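Local coordinates for outer surface protein (Borrelia burgdorferi, PDB 5IZT) that is a plasmid-encoded outer surface protein of the PFam54 family, related to the complement regulator-binding protein BbCRASP-1, although its own function is not established, at residues A[210-214]-A[263-268]. Residues are numbered along the deposited sequence.
Sequences QFKMK and IEQFGS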
ATOM      1  N   GLN A 210       1.135 -15.916 -10.989  1.00 16.98           N
ATOM      2  CA  GLN A 210       1.068 -14.669 -10.206  1.00 15.71           C
ATOM      3  C   GLN A 210      -0.281 -14.544  -9.483  1.00 18.73           C
ATOM      4  O   GLN A 210      -0.966 -13.518  -9.553  1.00 15.03           O
ATOM      5  CB  GLN A 210       1.345 -13.445 -11.099  1.00 16.92           C
ATOM      6  CG  GLN A 210       2.674 -13.565 -11.859  1.00 17.33           C
ATOM      7  CD  GLN A 210       2.823 -12.583 -13.029  1.00 16.80           C
ATOM      8  OE1 GLN A 210       2.063 -11.629 -13.165  1.00 14.57           O
ATOM      9  NE2 GLN A 210       3.813 -12.834 -13.881  1.00 17.54           N
ATOM     10  N   PHE A 211      -0.667 -15.630  -8.803  1.00 20.45           N
ATOM     11  CA  PHE A 211      -1.891 -15.696  -7.996  1.00 23.70           C
ATOM     12  C   PHE A 211      -3.129 -15.328  -8.819  1.00 18.46           C
ATOM     13  O   PHE A 211      -3.982 -14.553  -8.380  1.00 22.04           O
ATOM     14  CB  PHE A 211      -1.770 -14.811  -6.749  1.00 17.99           C
ATOM     15  CG  PHE A 211      -0.537 -15.104  -5.928  1.00 20.68           C
ATOM     16  CD1 PHE A 211      -0.491 -16.211  -5.092  1.00 33.45           C
ATOM     17  CD2 PHE A 211       0.586 -14.286  -6.017  1.00 16.95           C
ATOM     18  CE1 PHE A 211       0.657 -16.502  -4.346  1.00 35.39           C
ATOM     19  CE2 PHE A 211       1.732 -14.563  -5.281  1.00 19.63           C
ATOM     20  CZ  PHE A 211       1.769 -15.675  -4.442  1.00 31.67           C
ATOM     21  N   LYS A 212      -3.215 -15.905 -10.020  1.00 16.58           N
ATOM     22  CA  LYS A 212      -4.290 -15.740 -11.002  1.00 19.47           C
ATOM     23  C   LYS A 212      -4.337 -14.328 -11.570  1.00 16.82           C
ATOM     24  O   LYS A 212      -5.304 -13.977 -12.270  1.00 16.49           O
ATOM     25  CB  LYS A 212      -5.672 -16.104 -10.432  1.00 20.16           C
ATOM     26  CG  LYS A 212      -5.709 -17.468  -9.714  1.00 28.36           C
ATOM     27  CD  LYS A 212      -5.784 -18.633 -10.668  1.00 32.83           C
ATOM     28  CE  LYS A 212      -5.706 -19.968  -9.909  1.00 34.67           C
ATOM     29  NZ  LYS A 212      -4.375 -20.181  -9.246  1.00 27.89           N
ATOM     30  N   MET A 213      -3.330 -13.500 -11.296  1.00 14.84           N
ATOM     31  CA  MET A 213      -3.304 -12.151 -11.836  1.00 12.87           C
ATOM     32  C   MET A 213      -2.342 -11.982 -13.010  1.00 17.75           C
ATOM     33  O   MET A 213      -2.381 -10.930 -13.672  1.00 13.66           O
ATOM     34  CB  MET A 213      -2.975 -11.157 -10.716  1.00 11.56           C
ATOM     35  CG  MET A 213      -4.168 -11.056  -9.733  1.00 11.18           C
ATOM     36  SD  MET A 213      -3.914  -9.913  -8.367  1.00 14.97           S
ATOM     37  CE  MET A 213      -2.756 -10.907  -7.390  1.00 12.33           C
ATOM     38  N   LYS A 214      -1.521 -12.994 -13.325  1.00 17.53           N
ATOM     39  CA  LYS A 214      -0.688 -12.912 -14.530  1.00 18.30           C
ATOM     40  C   LYS A 214      -1.546 -12.685 -15.765  1.00 18.86           C
ATOM     41  O   LYS A 214      -1.196 -11.884 -16.639  1.00 21.19           O
ATOM     42  CB  LYS A 214       0.132 -14.188 -14.726  1.00 17.12           C
ATOM     43  CG  LYS A 214       1.027 -14.143 -15.996  1.00 17.69           C
ATOM     44  CD  LYS A 214       1.931 -15.371 -16.110  1.00 26.35           C
ATOM     45  CE  LYS A 214       1.193 -16.609 -16.641  1.00 37.17           C
ATOM     46  NZ  LYS A 214       0.795 -16.494 -18.083  1.00 41.01           N
ATOM     47  N   ILE A 263      -3.760 -13.089  -0.764  1.00 15.62           N
ATOM     48  CA  ILE A 263      -3.374 -12.717  -2.124  1.00 11.87           C
ATOM     49  C   ILE A 263      -4.016 -13.659  -3.143  1.00 12.30           C
ATOM     50  O   ILE A 263      -4.500 -13.213  -4.199  1.00 15.50           O
ATOM     51  CB  ILE A 263      -1.839 -12.681  -2.251  1.00 14.67           C
ATOM     52  CG1 ILE A 263      -1.247 -11.615  -1.318  1.00 12.98           C
ATOM     53  CG2 ILE A 263      -1.389 -12.415  -3.709  1.00 18.04           C
ATOM     54  CD1 ILE A 263       0.269 -11.787  -1.130  1.00 12.98           C
ATOM     55  N   GLU A 264      -4.041 -14.961  -2.844  1.00 17.03           N
ATOM     56  CA  GLU A 264      -4.692 -15.897  -3.758  0.50 17.09           C
ATOM     57  C   GLU A 264      -6.187 -15.619  -3.858  1.00 16.51           C
ATOM     58  O   GLU A 264      -6.760 -15.701  -4.952  1.00 17.99           O
ATOM     59  CB  GLU A 264      -4.446 -17.343  -3.319  0.50 17.30           C
ATOM     60  CG  GLU A 264      -5.066 -18.397  -4.235  0.50 21.16           C
ATOM     61  CD  GLU A 264      -4.331 -18.565  -5.567  0.50 24.02           C
ATOM     62  OE1 GLU A 264      -4.959 -19.028  -6.550  0.50 18.43           O
ATOM     63  OE2 GLU A 264      -3.131 -18.247  -5.632  0.50 14.75           O
ATOM     64  N   GLN A 265      -6.838 -15.299  -2.734  1.00 15.46           N
ATOM     65  CA  GLN A 265      -8.268 -15.002  -2.763  1.00 14.59           C
ATOM     66  C   GLN A 265      -8.548 -13.768  -3.603  1.00 15.38           C
ATOM     67  O   GLN A 265      -9.465 -13.755  -4.437  1.00 16.03           O
ATOM     68  CB  GLN A 265      -8.786 -14.805  -1.338  1.00 15.18           C
ATOM     69  CG  GLN A 265      -8.848 -16.089  -0.524  1.00 25.06           C
ATOM     70  CD  GLN A 265      -9.748 -17.132  -1.179  1.00 31.74           C
ATOM     71  OE1 GLN A 265     -10.812 -16.812  -1.702  1.00 34.87           O
ATOM     72  NE2 GLN A 265      -9.310 -18.384  -1.165  1.00 31.06           N
ATOM     73  N   PHE A 266      -7.765 -12.714  -3.384  1.00 15.44           N
ATOM     74  CA  PHE A 266      -7.927 -11.465  -4.120  1.00 15.94           C
ATOM     75  C   PHE A 266      -7.694 -11.682  -5.608  1.00 15.01           C
ATOM     76  O   PHE A 266      -8.462 -11.191  -6.451  1.00 15.54           O
ATOM     77  CB  PHE A 266      -6.952 -10.403  -3.559  1.00 13.87           C
ATOM     78  CG  PHE A 266      -7.171  -9.016  -4.128  1.00 15.35           C
ATOM     79  CD1 PHE A 266      -6.603  -8.655  -5.338  1.00 15.25           C
ATOM     80  CD2 PHE A 266      -7.922  -8.086  -3.436  1.00 22.26           C
ATOM     81  CE1 PHE A 266      -6.818  -7.387  -5.877  1.00 14.80           C
ATOM     82  CE2 PHE A 266      -8.136  -6.812  -3.955  1.00 26.02           C
ATOM     83  CZ  PHE A 266      -7.575  -6.461  -5.173  1.00 20.08           C
ATOM     84  N   GLY A 267      -6.631 -12.403  -5.959  1.00 14.35           N
ATOM     85  CA  GLY A 267      -6.380 -12.694  -7.366  1.00 17.61           C
ATOM     86  C   GLY A 267      -7.506 -13.478  -8.021  1.00 16.88           C
ATOM     87  O   GLY A 267      -7.867 -13.227  -9.179  1.00 16.00           O
ATOM     88  N   SER A 268      -8.091 -14.425  -7.288  1.00 15.30           N
ATOM     89  CA  SER A 268      -9.207 -15.194  -7.840  0.59 16.02           C
ATOM     90  C   SER A 268     -10.408 -14.308  -8.123  1.00 18.19           C
ATOM     91  O   SER A 268     -11.143 -14.548  -9.086  1.00 18.19           O
ATOM     92  CB  SER A 268      -9.608 -16.324  -6.895  0.59 20.56           C
ATOM     93  OG  SER A 268      -8.593 -17.308  -6.824  0.59 26.54           O
TER
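How closely a loop can approach a helix depends in part on the size of the residue facing it at the point of contact, and in this all-helical BbCRASP-1-like domain a type I' beta turn from Gln210 to Met213, closed by the hydrogen bond from Met213 N to Gln210 O, 2.9 Å, lies against helix 260-274. The nearest CA pairs are Phe211 and Glu264 at 5.1 Å and Lys212 and Gly267 at 5.2 Å. Such nearness rests on Gly267: an ideal CB there would point at the turn and sit 1.8 Å from Phe211 O, a clash. In its absence, Gly267 CA makes a CA-H...O contact with Phe211 O at 3.2 Å, with an angle of 158° at the hydrogen.

Side chains extend the contact around this backbone touch. Toward the start of the helical segment, Ile263 CG2 lies over one face of the Phe211 ring, a CH-pi contact 3.9 Å from its centroid, while Tyr253 of helix 243-255 meets the same ring edge-to-face. Met213 runs past the glycine, with Met213 CG 3.6 Å from Gly267 CA, placing Met213 SD 4.2 Å from Phe266 CD1, at the ring's edge; Phe252 and Phe218 close in around this apolar layer. The more exposed margin is polar. There the ammonium group of Lys212 joins two acidic residues, Asp209 just before the turn and Glu264 on the helix, the latter through a salt bridge of 3.0 Å from Lys212 NZ to Glu264 OE1.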